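Local coordinates for protein GH86A beta-porphyranase (Bacteroides plebeius, PDB 4AW7) that hydrolyses the sulfated red-seaweed polysaccharide porphyran at the (1->4) linkages between beta-D-galactose and alpha-L-galactose-6-sulfate, at residues K42-H47 with K359-L364; H47-D52 with G68-G73; D320-H325 with S336-I341. One frame throughout, in Å; residues are numbered along the deposited sequence.

Contact 1 closes the longest loop of the three, and contacts 2 and 3 follow one another in series inside it. Contacts 1 and 2 share His47 and meet on the parallel barrel sheet, where strands 45-46 and 66-71 are neighbours; contact 3 lies in the loops following strand 311-316 and reaches strand 340-342. Their centres are about 15 Å (1 to 2), 16 Å (1 to 3) and 12 Å (2 to 3) apart. Contacts 2 and 3 are joined by a probable hydrogen bond between Ser48 and Asp320. All three reach the same 6-sulfated galactose: His47, Phe71, Ala322 and Trp324 line it, while helix 359-365 packs behind the strand leading to His47.

Contact 1 (K42-H47 with K359-L364); sequences KYFNIH and KYFFEL. With L6S (6-O-sulfo-alpha-L-galactopyranose), chain B.
Phe362 reaches from helix 359-365 to the strand at 45-46 and meets Ile46 and the backbone of Asn45 with the outer end of its ring. With CG anti to its own carbonyl carbon (chi1 -59°), the ring is carried out until CZ lies 3.4 Å from Asn45 O, which approaches the ring edge near its plane. CZ also packs 3.7 Å from Ile46 CG2; the two side chains cross at about a right angle. In Ile46 this methyl is the branch anti to the carbonyl carbon, while CG1 (chi1 53°) sits between N and C. A beta-branched residue suits the place, offering one arm to the helix while its backbone stays extended. Phe361 turns its edge to Phe362, with CD2 3.6 Å above the centre of the Phe362 ring, and its CE2 approaches the edge of the Phe44 ring, 4.4 Å from Phe44 CD1. Phe44 in turn stacks on Trp365, while Asn45, whose CB points away from the helix, gives ND2 to Ser314 O and Ser41 O. One residue beyond Ile46, His47 ND1 donates to sulfate oxygen O1S of the 6-sulfated galactose at 3.0 Å, with a bent N-H...O angle of 141°. With an alanine here, O1S would probably lose this donor and the sulfate be less firmly placed. The helix contact itself is aromatic and aliphatic, and Asn45 O is buried in it without a hydrogen-bond partner, facing ring C-H groups; apolar packing therefore holds this strand to the helix, beside a residue that binds substrate.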
loop_
_atom_site.group_PDB
_atom_site.type_symbol
_atom_site.label_atom_id
_atom_site.label_comp_id
_atom_site.label_asym_id
_atom_site.label_seq_id
_atom_site.Cartn_x
_atom_site.Cartn_y
_atom_site.Cartn_z
ATOM N N LYS A 42 -3.241 -9.976 2.979
ATOM C CA LYS A 42 -2.453 -8.849 2.461
ATOM C C LYS A 42 -3.052 -7.497 2.757
ATOM O O LYS A 42 -2.370 -6.498 2.547
ATOM C CB LYS A 42 -2.158 -9.028 0.954
ATOM C CG LYS A 42 -1.172 -10.156 0.690
ATOM C CD LYS A 42 -0.815 -10.331 -0.762
ATOM C CE LYS A 42 0.316 -11.352 -0.959
ATOM N NZ LYS A 42 0.797 -11.338 -2.368
ATOM N N TYR A 43 -4.280 -7.449 3.265
ATOM C CA TYR A 43 -5.067 -6.216 3.399
ATOM C C TYR A 43 -5.744 -6.009 4.725
ATOM O O TYR A 43 -5.643 -4.931 5.320
ATOM C CB TYR A 43 -6.125 -6.123 2.263
ATOM C CG TYR A 43 -5.500 -6.233 0.906
ATOM C CD1 TYR A 43 -4.711 -5.185 0.397
ATOM C CD2 TYR A 43 -5.582 -7.379 0.152
ATOM C CE1 TYR A 43 -4.055 -5.308 -0.806
ATOM C CE2 TYR A 43 -4.937 -7.513 -1.058
ATOM C CZ TYR A 43 -4.169 -6.463 -1.544
ATOM O OH TYR A 43 -3.490 -6.648 -2.741
ATOM N N PHE A 44 -6.513 -7.006 5.167
ATOM C CA PHE A 44 -7.386 -6.844 6.318
ATOM C C PHE A 44 -6.668 -7.227 7.589
ATOM O O PHE A 44 -6.811 -8.351 8.098
ATOM C CB PHE A 44 -8.713 -7.599 6.086
ATOM C CG PHE A 44 -9.389 -7.175 4.814
ATOM C CD1 PHE A 44 -9.759 -5.844 4.634
ATOM C CD2 PHE A 44 -9.532 -8.039 3.741
ATOM C CE1 PHE A 44 -10.294 -5.416 3.426
ATOM C CE2 PHE A 44 -10.087 -7.600 2.565
ATOM C CZ PHE A 44 -10.461 -6.289 2.427
ATOM N N ASN A 45 -5.838 -6.303 8.029
ATOM C CA ASN A 45 -4.918 -6.449 9.148
ATOM C C ASN A 45 -5.106 -5.253 10.065
ATOM O O ASN A 45 -5.611 -4.210 9.667
ATOM C CB ASN A 45 -3.471 -6.497 8.644
ATOM C CG ASN A 45 -3.227 -7.669 7.717
ATOM O OD1 ASN A 45 -3.595 -8.801 8.051
ATOM N ND2 ASN A 45 -2.626 -7.446 6.536
ATOM N N ILE A 46 -4.615 -5.406 11.291
ATOM C CA ILE A 46 -4.429 -4.286 12.206
ATOM C C ILE A 46 -2.925 -4.143 12.517
ATOM O O ILE A 46 -2.147 -5.077 12.385
ATOM C CB ILE A 46 -5.253 -4.383 13.522
ATOM C CG1 ILE A 46 -5.016 -5.720 14.258
ATOM C CG2 ILE A 46 -6.694 -4.151 13.231
ATOM C CD1 ILE A 46 -5.619 -5.811 15.669
ATOM N N HIS A 47 -2.544 -2.941 12.920
ATOM C CA HIS A 47 -1.167 -2.599 13.246
ATOM C C HIS A 47 -0.890 -2.986 14.702
ATOM O O HIS A 47 -0.858 -2.148 15.604
ATOM C CB HIS A 47 -0.947 -1.081 12.986
ATOM C CG HIS A 47 0.482 -0.667 13.076
ATOM N ND1 HIS A 47 1.115 -0.451 14.272
ATOM C CD2 HIS A 47 1.435 -0.501 12.117
ATOM C CE1 HIS A 47 2.389 -0.145 14.047
ATOM N NE2 HIS A 47 2.618 -0.166 12.742
ATOM N N LYS A 359 -14.077 -0.255 13.747
ATOM C CA LYS A 359 -14.562 -1.583 13.459
ATOM C C LYS A 359 -15.333 -1.650 12.145
ATOM O O LYS A 359 -15.333 -2.693 11.496
ATOM C CB LYS A 359 -15.459 -2.106 14.607
ATOM C CG LYS A 359 -16.831 -1.422 14.690
ATOM C CD LYS A 359 -17.574 -1.696 16.005
ATOM C CE LYS A 359 -18.949 -1.079 15.962
ATOM N NZ LYS A 359 -19.671 -1.183 17.282
ATOM N N TYR A 360 -16.008 -0.563 11.765
ATOM C CA TYR A 360 -16.852 -0.595 10.565
ATOM C C TYR A 360 -16.041 -0.747 9.286
ATOM O O TYR A 360 -16.582 -1.247 8.313
ATOM C CB TYR A 360 -17.774 0.624 10.475
ATOM C CG TYR A 360 -18.857 0.622 11.532
ATOM C CD1 TYR A 360 -19.774 -0.422 11.591
ATOM C CD2 TYR A 360 -19.016 1.674 12.426
ATOM C CE1 TYR A 360 -20.799 -0.453 12.544
ATOM C CE2 TYR A 360 -20.048 1.661 13.387
ATOM C CZ TYR A 360 -20.904 0.579 13.443
ATOM O OH TYR A 360 -21.897 0.585 14.395
ATOM N N PHE A 361 -14.767 -0.365 9.278
ATOM C CA PHE A 361 -13.943 -0.670 8.119
ATOM C C PHE A 361 -13.890 -2.165 7.890
ATOM O O PHE A 361 -14.040 -2.661 6.775
ATOM C CB PHE A 361 -12.517 -0.120 8.310
ATOM C CG PHE A 361 -11.561 -0.570 7.244
ATOM C CD1 PHE A 361 -11.634 -0.092 5.950
ATOM C CD2 PHE A 361 -10.567 -1.468 7.548
ATOM C CE1 PHE A 361 -10.767 -0.549 4.979
ATOM C CE2 PHE A 361 -9.692 -1.950 6.575
ATOM C CZ PHE A 361 -9.780 -1.464 5.275
ATOM N N PHE A 362 -13.677 -2.912 8.975
ATOM C CA PHE A 362 -13.611 -4.359 8.897
ATOM C C PHE A 362 -14.996 -4.992 8.679
ATOM O O PHE A 362 -15.127 -5.991 7.983
ATOM C CB PHE A 362 -12.869 -4.907 10.094
ATOM C CG PHE A 362 -11.452 -4.373 10.187
ATOM C CD1 PHE A 362 -10.475 -4.855 9.355
ATOM C CD2 PHE A 362 -11.130 -3.377 11.078
ATOM C CE1 PHE A 362 -9.201 -4.366 9.414
ATOM C CE2 PHE A 362 -9.832 -2.895 11.157
ATOM C CZ PHE A 362 -8.864 -3.404 10.322
ATOM N N GLU A 363 -16.035 -4.403 9.247
ATOM C CA GLU A 363 -17.401 -4.886 8.978
ATOM C C GLU A 363 -17.714 -4.795 7.477
ATOM O O GLU A 363 -18.230 -5.741 6.881
ATOM C CB GLU A 363 -18.424 -4.089 9.776
ATOM C CG GLU A 363 -19.817 -4.735 9.720
ATOM C CD GLU A 363 -19.848 -6.047 10.535
ATOM O OE1 GLU A 363 -19.523 -5.977 11.688
ATOM O OE2 GLU A 363 -20.163 -7.168 10.030
ATOM N N LEU A 364 -17.340 -3.675 6.861
ATOM C CA LEU A 364 -17.647 -3.443 5.468
ATOM C C LEU A 364 -17.072 -4.562 4.585
ATOM O O LEU A 364 -17.699 -4.970 3.597
ATOM C CB LEU A 364 -17.042 -2.088 5.036
ATOM C CG LEU A 364 -17.113 -1.673 3.581
ATOM C CD1 LEU A 364 -18.590 -1.460 3.191
ATOM C CD2 LEU A 364 -16.294 -0.427 3.315
HETATM O O1S L6S B . 0.461 0.577 17.012
HETATM O O2S L6S B . -0.719 2.082 18.555
HETATM O O3S L6S B . 1.438 1.075 19.159
HETATM C C1 L6S B . 4.850 4.601 14.928
HETATM C C2 L6S B . 5.754 4.919 16.098
HETATM C C3 L6S B . 4.901 5.374 17.293
HETATM C C4 L6S B . 3.881 4.227 17.651
HETATM C C5 L6S B . 3.061 3.909 16.395
HETATM C C6 L6S B . 2.312 2.572 16.594
HETATM O O2 L6S B . 6.756 5.892 15.741
HETATM O O3 L6S B . 5.709 5.699 18.434
HETATM O O4 L6S B . 4.635 3.082 18.078
HETATM O O5 L6S B . 3.850 3.657 15.226
HETATM O O6 L6S B . 1.240 2.792 17.498
HETATM S S1 L6S B . 0.544 1.553 18.068
#

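Contact 2 (H47-D52 with G68-G73); sequences HSTSDD and GRKFWG. With GAL (beta-D-galactopyranose), chain C; L6S (6-O-sulfo-alpha-L-galactopyranose), chain B; L6S (6-O-sulfo-alpha-L-galactopyranose), chain D; AAL (3,6-anhydro-alpha-L-galactopyranose), chain E.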
loop_
_atom_site.group_PDB
_atom_site.type_symbol
_atom_site.label_atom_id
_atom_site.label_comp_id
_atom_site.label_asym_id
_atom_site.label_seq_id
_atom_site.Cartn_x
_atom_site.Cartn_y
_atom_site.Cartn_z
ATOM N N HIS A 47 -2.544 -2.941 12.920
ATOM C CA HIS A 47 -1.167 -2.599 13.246
ATOM C C HIS A 47 -0.890 -2.986 14.702
ATOM O O HIS A 47 -0.858 -2.148 15.604
ATOM C CB HIS A 47 -0.947 -1.081 12.986
ATOM C CG HIS A 47 0.482 -0.667 13.076
ATOM N ND1 HIS A 47 1.115 -0.451 14.272
ATOM C CD2 HIS A 47 1.435 -0.501 12.117
ATOM C CE1 HIS A 47 2.389 -0.145 14.047
ATOM N NE2 HIS A 47 2.618 -0.166 12.742
ATOM N N SER A 48 -0.805 -4.285 14.914
ATOM C CA SER A 48 -0.729 -4.891 16.234
ATOM C C SER A 48 -0.160 -6.269 16.126
ATOM O O SER A 48 -0.203 -6.896 15.055
ATOM C CB SER A 48 -2.158 -4.990 16.778
ATOM O OG SER A 48 -2.223 -5.517 18.093
ATOM N N THR A 49 0.308 -6.805 17.264
ATOM C CA THR A 49 0.485 -8.254 17.398
ATOM C C THR A 49 -0.207 -8.768 18.670
ATOM O O THR A 49 0.101 -9.882 19.143
ATOM C CB THR A 49 1.952 -8.680 17.380
ATOM O OG1 THR A 49 2.648 -8.044 18.460
ATOM C CG2 THR A 49 2.632 -8.330 16.054
ATOM N N SER A 50 -1.192 -8.018 19.161
ATOM C CA SER A 50 -1.828 -8.347 20.450
ATOM C C SER A 50 -2.919 -9.411 20.336
ATOM O O SER A 50 -3.975 -9.290 20.987
ATOM C CB SER A 50 -2.427 -7.076 21.048
ATOM O OG SER A 50 -1.428 -6.163 21.357
ATOM N N ASP A 51 -2.696 -10.471 19.560
ATOM C CA ASP A 51 -3.692 -11.535 19.470
ATOM C C ASP A 51 -3.783 -12.334 20.767
ATOM O O ASP A 51 -4.734 -13.044 20.938
ATOM C CB ASP A 51 -3.459 -12.421 18.223
ATOM C CG ASP A 51 -2.092 -13.082 18.167
ATOM O OD1 ASP A 51 -1.209 -12.791 19.000
ATOM O OD2 ASP A 51 -1.883 -13.860 17.229
ATOM N N ASP A 52 -2.834 -12.153 21.685
ATOM C CA ASP A 52 -2.859 -12.789 22.991
ATOM C C ASP A 52 -3.720 -12.022 23.998
ATOM O O ASP A 52 -3.941 -12.474 25.102
ATOM C CB ASP A 52 -1.450 -13.057 23.517
ATOM C CG ASP A 52 -0.610 -11.827 23.697
ATOM O OD1 ASP A 52 -0.934 -10.763 23.130
ATOM O OD2 ASP A 52 0.474 -11.978 24.359
ATOM N N GLY A 68 0.370 -7.907 10.873
ATOM C CA GLY A 68 0.373 -6.917 11.909
ATOM C C GLY A 68 1.754 -6.330 12.006
ATOM O O GLY A 68 2.539 -6.500 11.100
ATOM N N ARG A 69 2.042 -5.609 13.076
ATOM C CA ARG A 69 3.318 -4.893 13.206
ATOM C C ARG A 69 3.607 -4.661 14.677
ATOM O O ARG A 69 2.692 -4.416 15.451
ATOM C CB ARG A 69 3.286 -3.557 12.407
ATOM C CG ARG A 69 4.624 -2.893 12.181
ATOM C CD ARG A 69 4.640 -2.188 10.881
ATOM N NE ARG A 69 5.843 -1.430 10.526
ATOM C CZ ARG A 69 5.967 -0.107 10.668
ATOM N NH1 ARG A 69 5.092 0.594 11.372
ATOM N NH2 ARG A 69 7.006 0.489 10.102
ATOM N N LYS A 70 4.892 -4.741 15.032
ATOM C CA LYS A 70 5.333 -4.582 16.395
ATOM C C LYS A 70 6.690 -3.908 16.419
ATOM O O LYS A 70 7.563 -4.293 15.661
ATOM C CB LYS A 70 5.476 -5.982 17.023
ATOM C CG LYS A 70 6.052 -6.031 18.362
ATOM C CD LYS A 70 5.054 -5.681 19.382
ATOM C CE LYS A 70 5.412 -6.291 20.754
ATOM N NZ LYS A 70 4.364 -5.835 21.751
ATOM N N PHE A 71 6.845 -2.965 17.340
ATOM C CA PHE A 71 8.131 -2.310 17.590
ATOM C C PHE A 71 8.930 -3.104 18.612
ATOM O O PHE A 71 8.945 -2.804 19.810
ATOM C CB PHE A 71 7.904 -0.882 18.036
ATOM C CG PHE A 71 7.537 0.038 16.908
ATOM C CD1 PHE A 71 6.285 0.054 16.358
ATOM C CD2 PHE A 71 8.509 0.827 16.327
ATOM C CE1 PHE A 71 6.006 0.888 15.296
ATOM C CE2 PHE A 71 8.218 1.684 15.284
ATOM C CZ PHE A 71 6.986 1.701 14.764
ATOM N N TRP A 72 9.524 -4.177 18.151
ATOM C CA TRP A 72 10.428 -4.985 18.961
ATOM C C TRP A 72 11.185 -5.902 18.048
ATOM O O TRP A 72 10.633 -6.383 17.065
ATOM C CB TRP A 72 9.660 -5.812 19.984
ATOM C CG TRP A 72 10.566 -6.201 21.154
ATOM C CD1 TRP A 72 11.169 -7.397 21.375
ATOM C CD2 TRP A 72 10.971 -5.337 22.230
ATOM N NE1 TRP A 72 11.888 -7.340 22.549
ATOM C CE2 TRP A 72 11.795 -6.079 23.077
ATOM C CE3 TRP A 72 10.694 -4.007 22.554
ATOM C CZ2 TRP A 72 12.345 -5.533 24.246
ATOM C CZ3 TRP A 72 11.229 -3.461 23.708
ATOM C CH2 TRP A 72 12.057 -4.220 24.526
ATOM N N GLY A 73 12.437 -6.170 18.332
ATOM C CA GLY A 73 13.296 -6.879 17.443
ATOM C C GLY A 73 14.637 -7.149 18.089
ATOM O O GLY A 73 14.772 -7.037 19.308
HETATM C C1 GAL C . 7.611 -4.399 25.279
HETATM C C2 GAL C . 8.022 -4.460 26.741
HETATM C C3 GAL C . 9.298 -5.271 26.851
HETATM C C4 GAL C . 9.109 -6.630 26.169
HETATM C C5 GAL C . 8.603 -6.453 24.729
HETATM C C6 GAL C . 8.329 -7.770 24.007
HETATM O O2 GAL C . 8.259 -3.146 27.176
HETATM O O3 GAL C . 9.610 -5.425 28.223
HETATM O O4 GAL C . 8.195 -7.406 26.922
HETATM O O5 GAL C . 7.406 -5.670 24.709
HETATM O O6 GAL C . 7.945 -7.544 22.671
HETATM O O1S L6S B . 0.461 0.577 17.012
HETATM O O2S L6S B . -0.719 2.082 18.555
HETATM O O3S L6S B . 1.438 1.075 19.159
HETATM C C1 L6S B . 4.850 4.601 14.928
HETATM C C2 L6S B . 5.754 4.919 16.098
HETATM C C3 L6S B . 4.901 5.374 17.293
HETATM C C4 L6S B . 3.881 4.227 17.651
HETATM C C5 L6S B . 3.061 3.909 16.395
HETATM C C6 L6S B . 2.312 2.572 16.594
HETATM O O2 L6S B . 6.756 5.892 15.741
HETATM O O3 L6S B . 5.709 5.699 18.434
HETATM O O4 L6S B . 4.635 3.082 18.078
HETATM O O5 L6S B . 3.850 3.657 15.226
HETATM O O6 L6S B . 1.240 2.792 17.498
HETATM S S1 L6S B . 0.544 1.553 18.068
HETATM O O1S L6S D . 13.719 -10.269 26.443
HETATM O O2S L6S D . 14.195 -8.034 25.568
HETATM O O3S L6S D . 12.418 -9.412 24.540
HETATM C C1 L6S D . 10.975 -5.145 28.561
HETATM C C2 L6S D . 11.088 -4.983 30.098
HETATM C C3 L6S D . 10.704 -6.280 30.809
HETATM C C4 L6S D . 11.574 -7.435 30.262
HETATM C C5 L6S D . 11.402 -7.538 28.725
HETATM C C6 L6S D . 12.311 -8.585 28.131
HETATM O O2 L6S D . 10.218 -3.943 30.573
HETATM O O3 L6S D . 10.916 -6.160 32.213
HETATM O O4 L6S D . 12.963 -7.191 30.608
HETATM O O5 L6S D . 11.707 -6.256 28.037
HETATM O O6 L6S D . 12.090 -8.616 26.726
HETATM S S1 L6S D . 13.129 -9.056 25.805
HETATM C C1 AAL E . 5.013 -0.857 22.589
HETATM C C2 AAL E . 4.354 -2.215 22.548
HETATM C C3 AAL E . 4.555 -2.879 23.886
HETATM C C4 AAL E . 6.042 -3.014 24.112
HETATM C C5 AAL E . 6.358 -1.577 24.440
HETATM C C6 AAL E . 5.233 -1.171 25.373
HETATM O O2 AAL E . 4.890 -3.011 21.508
HETATM O O3 AAL E . 4.135 -1.990 24.926
HETATM O O4 AAL E . 6.309 -3.834 25.261
HETATM O O5 AAL E . 6.284 -0.793 23.242
HETATM O O HOH W 1 2.116 -7.421 21.033
#
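Arg69 NH1 donates to His47 NE2 at 2.9 Å, and the bond is nearly straight (161°). It lies in both the imidazole and guanidinium planes, although these are turned 71° apart. Because NE2 accepts, ND1 can donate to substrate. The guanidinium also makes salt bridges to Glu142 and the probable nucleophile Glu272, and a hydrogen bond from NH2 to Asn145 OD1. Lys70 NZ binds O2 of the anhydrogalactose at 2.9 Å and shares a water with Thr49 OG1; Trp72 NE1 meets sulfate oxygen O3S of the other sulfated galactose, also at 2.9 Å. Longer is the bond from Arg69 N to Ser48 O, 3.3 Å, the donor standing above the carbonyl plane. Strands 45-46 and 66-71, joined through helix 54-63, form a beta-alpha-beta crossover of the catalytic barrel. Gly68 CA comes 3.2 Å from Ser48 O in a C-H...O contact, where any CB would clash. Arg69 CB lies 3.7 Å from the His47 ring centroid, over one face; CG, anti to the backbone N (chi1 -166°), starts the chain past the ring edge that brings NH1 to NE2. Thr49 OG1 packs 3.5 Å from Lys70 CD, and the flat face of Trp72 carries galactose C5.

Contact 3 (D320-H325 with S336-I341); sequences DKAEWH and SAALFI. With GAL (beta-D-galactopyranose), chain F; L6S (6-O-sulfo-alpha-L-galactopyranose), chain B.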
loop_
_atom_site.group_PDB
_atom_site.type_symbol
_atom_site.label_atom_id
_atom_site.label_comp_id
_atom_site.label_asym_id
_atom_site.label_seq_id
_atom_site.Cartn_x
_atom_site.Cartn_y
_atom_site.Cartn_z
ATOM N N ASP A 320 -4.749 -1.194 18.514
ATOM C CA ASP A 320 -5.220 -2.114 19.527
ATOM C C ASP A 320 -5.609 -1.323 20.770
ATOM O O ASP A 320 -6.229 -0.236 20.663
ATOM C CB ASP A 320 -4.193 -3.228 19.711
ATOM C CG ASP A 320 -2.789 -2.708 19.944
ATOM O OD1 ASP A 320 -2.639 -1.620 20.526
ATOM O OD2 ASP A 320 -1.833 -3.431 19.564
ATOM N N LYS A 321 -5.296 -1.821 21.965
ATOM C CA LYS A 321 -5.563 -1.029 23.171
ATOM C C LYS A 321 -4.518 0.046 23.402
ATOM O O LYS A 321 -4.735 0.962 24.176
ATOM C CB LYS A 321 -5.596 -1.970 24.383
ATOM C CG LYS A 321 -6.772 -2.900 24.373
ATOM C CD LYS A 321 -6.793 -3.880 25.569
ATOM C CE LYS A 321 -8.000 -4.734 25.555
ATOM N NZ LYS A 321 -8.028 -5.750 26.597
ATOM N N ALA A 322 -3.355 -0.106 22.778
ATOM C CA ALA A 322 -2.240 0.854 22.875
ATOM C C ALA A 322 -2.044 1.386 24.296
ATOM O O ALA A 322 -1.973 2.596 24.563
ATOM C CB ALA A 322 -2.394 1.999 21.846
ATOM N N GLU A 323 -1.912 0.441 25.224
ATOM C CA GLU A 323 -1.913 0.812 26.657
ATOM C C GLU A 323 -0.721 1.641 27.030
ATOM O O GLU A 323 -0.800 2.406 27.989
ATOM C CB GLU A 323 -1.988 -0.429 27.559
ATOM C CG GLU A 323 -3.248 -1.193 27.346
ATOM C CD GLU A 323 -3.467 -2.328 28.284
ATOM O OE1 GLU A 323 -3.448 -2.060 29.488
ATOM O OE2 GLU A 323 -3.698 -3.460 27.786
ATOM N N TRP A 324 0.385 1.454 26.318
ATOM C CA TRP A 324 1.604 2.243 26.515
ATOM C C TRP A 324 1.349 3.759 26.498
ATOM O O TRP A 324 2.130 4.516 27.104
ATOM C CB TRP A 324 2.670 1.856 25.453
ATOM C CG TRP A 324 2.175 2.049 24.044
ATOM C CD1 TRP A 324 1.567 1.108 23.257
ATOM C CD2 TRP A 324 2.150 3.272 23.298
ATOM N NE1 TRP A 324 1.194 1.662 22.073
ATOM C CE2 TRP A 324 1.545 2.984 22.048
ATOM C CE3 TRP A 324 2.601 4.574 23.544
ATOM C CZ2 TRP A 324 1.374 3.940 21.072
ATOM C CZ3 TRP A 324 2.435 5.528 22.563
ATOM C CH2 TRP A 324 1.792 5.221 21.351
ATOM N N HIS A 325 0.298 4.216 25.823
ATOM C CA HIS A 325 0.020 5.655 25.700
ATOM C C HIS A 325 -0.717 6.205 26.916
ATOM O O HIS A 325 -0.771 7.431 27.121
ATOM C CB HIS A 325 -0.836 5.932 24.452
ATOM C CG HIS A 325 -0.974 7.391 24.091
ATOM N ND1 HIS A 325 -1.961 8.212 24.600
ATOM C CD2 HIS A 325 -0.307 8.137 23.181
ATOM C CE1 HIS A 325 -1.867 9.413 24.050
ATOM N NE2 HIS A 325 -0.855 9.400 23.201
ATOM N N SER A 336 -4.228 8.040 19.181
ATOM C CA SER A 336 -5.142 8.264 18.062
ATOM C C SER A 336 -5.426 7.022 17.236
ATOM O O SER A 336 -6.533 6.867 16.734
ATOM C CB SER A 336 -4.656 9.397 17.165
ATOM O OG SER A 336 -3.427 9.097 16.547
ATOM N N ALA A 337 -4.435 6.148 17.065
ATOM C CA ALA A 337 -4.617 4.963 16.210
ATOM C C ALA A 337 -5.345 3.812 16.916
ATOM O O ALA A 337 -5.643 2.806 16.258
ATOM C CB ALA A 337 -3.257 4.495 15.673
ATOM N N ALA A 338 -5.613 3.926 18.224
ATOM C CA ALA A 338 -6.202 2.836 18.971
ATOM C C ALA A 338 -7.504 2.344 18.345
ATOM O O ALA A 338 -8.271 3.124 17.807
ATOM C CB ALA A 338 -6.423 3.263 20.435
ATOM N N LEU A 339 -7.757 1.053 18.547
ATOM C CA LEU A 339 -8.987 0.366 18.155
ATOM C C LEU A 339 -9.963 0.180 19.334
ATOM O O LEU A 339 -11.169 0.121 19.135
ATOM C CB LEU A 339 -8.607 -0.977 17.544
ATOM C CG LEU A 339 -9.737 -1.873 17.065
ATOM C CD1 LEU A 339 -10.586 -1.214 15.979
ATOM C CD2 LEU A 339 -9.143 -3.238 16.635
ATOM N N PHE A 340 -9.407 0.016 20.532
ATOM C CA PHE A 340 -10.173 -0.175 21.783
ATOM C C PHE A 340 -9.860 0.982 22.719
ATOM O O PHE A 340 -8.701 1.374 22.853
ATOM C CB PHE A 340 -9.793 -1.486 22.471
ATOM C CG PHE A 340 -10.274 -2.738 21.787
ATOM C CD1 PHE A 340 -9.535 -3.349 20.772
ATOM C CD2 PHE A 340 -11.475 -3.310 22.162
ATOM C CE1 PHE A 340 -10.006 -4.530 20.180
ATOM C CE2 PHE A 340 -11.919 -4.479 21.602
ATOM C CZ PHE A 340 -11.209 -5.072 20.591
ATOM N N ILE A 341 -10.887 1.451 23.426
ATOM C CA ILE A 341 -10.805 2.591 24.330
ATOM C C ILE A 341 -11.312 2.091 25.678
ATOM O O ILE A 341 -12.378 1.486 25.740
ATOM C CB ILE A 341 -11.678 3.752 23.831
ATOM C CG1 ILE A 341 -11.317 4.108 22.376
ATOM C CG2 ILE A 341 -11.577 4.945 24.778
ATOM C CD1 ILE A 341 -9.908 4.642 22.126
HETATM C C1 GAL F . 4.514 2.783 19.458
HETATM C C2 GAL F . 4.874 1.321 19.636
HETATM C C3 GAL F . 4.851 1.041 21.138
HETATM C C4 GAL F . 5.846 1.947 21.878
HETATM C C5 GAL F . 5.498 3.381 21.497
HETATM C C6 GAL F . 6.441 4.373 22.140
HETATM O O2 GAL F . 3.999 0.449 18.915
HETATM O O3 GAL F . 5.180 -0.323 21.285
HETATM O O4 GAL F . 7.196 1.652 21.492
HETATM O O5 GAL F . 5.532 3.541 20.074
HETATM O O6 GAL F . 6.083 5.671 21.741
HETATM O O1S L6S B . 0.461 0.577 17.012
HETATM O O2S L6S B . -0.719 2.082 18.555
HETATM O O3S L6S B . 1.438 1.075 19.159
HETATM C C1 L6S B . 4.850 4.601 14.928
HETATM C C2 L6S B . 5.754 4.919 16.098
HETATM C C3 L6S B . 4.901 5.374 17.293
HETATM C C4 L6S B . 3.881 4.227 17.651
HETATM C C5 L6S B . 3.061 3.909 16.395
HETATM C C6 L6S B . 2.312 2.572 16.594
HETATM O O2 L6S B . 6.756 5.892 15.741
HETATM O O3 L6S B . 5.709 5.699 18.434
HETATM O O4 L6S B . 4.635 3.082 18.078
HETATM O O5 L6S B . 3.850 3.657 15.226
HETATM O O6 L6S B . 1.240 2.792 17.498
HETATM S S1 L6S B . 0.544 1.553 18.068
HETATM O O HOH W 2 -6.765 2.731 24.210
#
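Asp320 O takes two backbone hydrogen bonds from the segment 336-341. Leu339 N approaches at 2.9 Å in the carbonyl plane, on a lone pair; Phe340 N, at 3.2 Å, is almost perfectly straight (173°) yet comes from above that plane. Two N-H groups thus grip one oxygen from different directions. A water sits 2.7 Å from both Lys321 O and Phe340 O, between the same two segments. Among the side-chain hydrogen bonds, Asp320 OD1 accepts from Ala322 N at 2.8 Å, which makes an Asx turn. The other oxygen, OD2, is met by the hydroxyls of Ser48 and Ser50, so a short carboxylate suits the position: it shapes its own loop and ties it to the neighbouring loop 47-52. Apolar contacts are few. Lys321 CG packs 3.8 Å from Phe340 CB, and the extended lysine chain carries NZ on to salt bridges with Asp53 and Asp55 and to a cation-pi contact with Trp353. Ala322 CB points toward the other segment and lies a loose 4.5 Å from Ala338 CB; small methyls fit where the backbones run close. With CG between the backbone N and carbonyl carbon (chi1 58°), the Trp324 indole rests one face on His325 CB and gives the opposite face to a galactose, whose C1 is 3.7 Å from CZ2. Its NE1 also makes a weak bond to sulfate oxygen O3S. An indole stacked on a pyranose is the usual aromatic platform of a glycoside hydrolase cleft, here held on a loop at the mouth of the barrel.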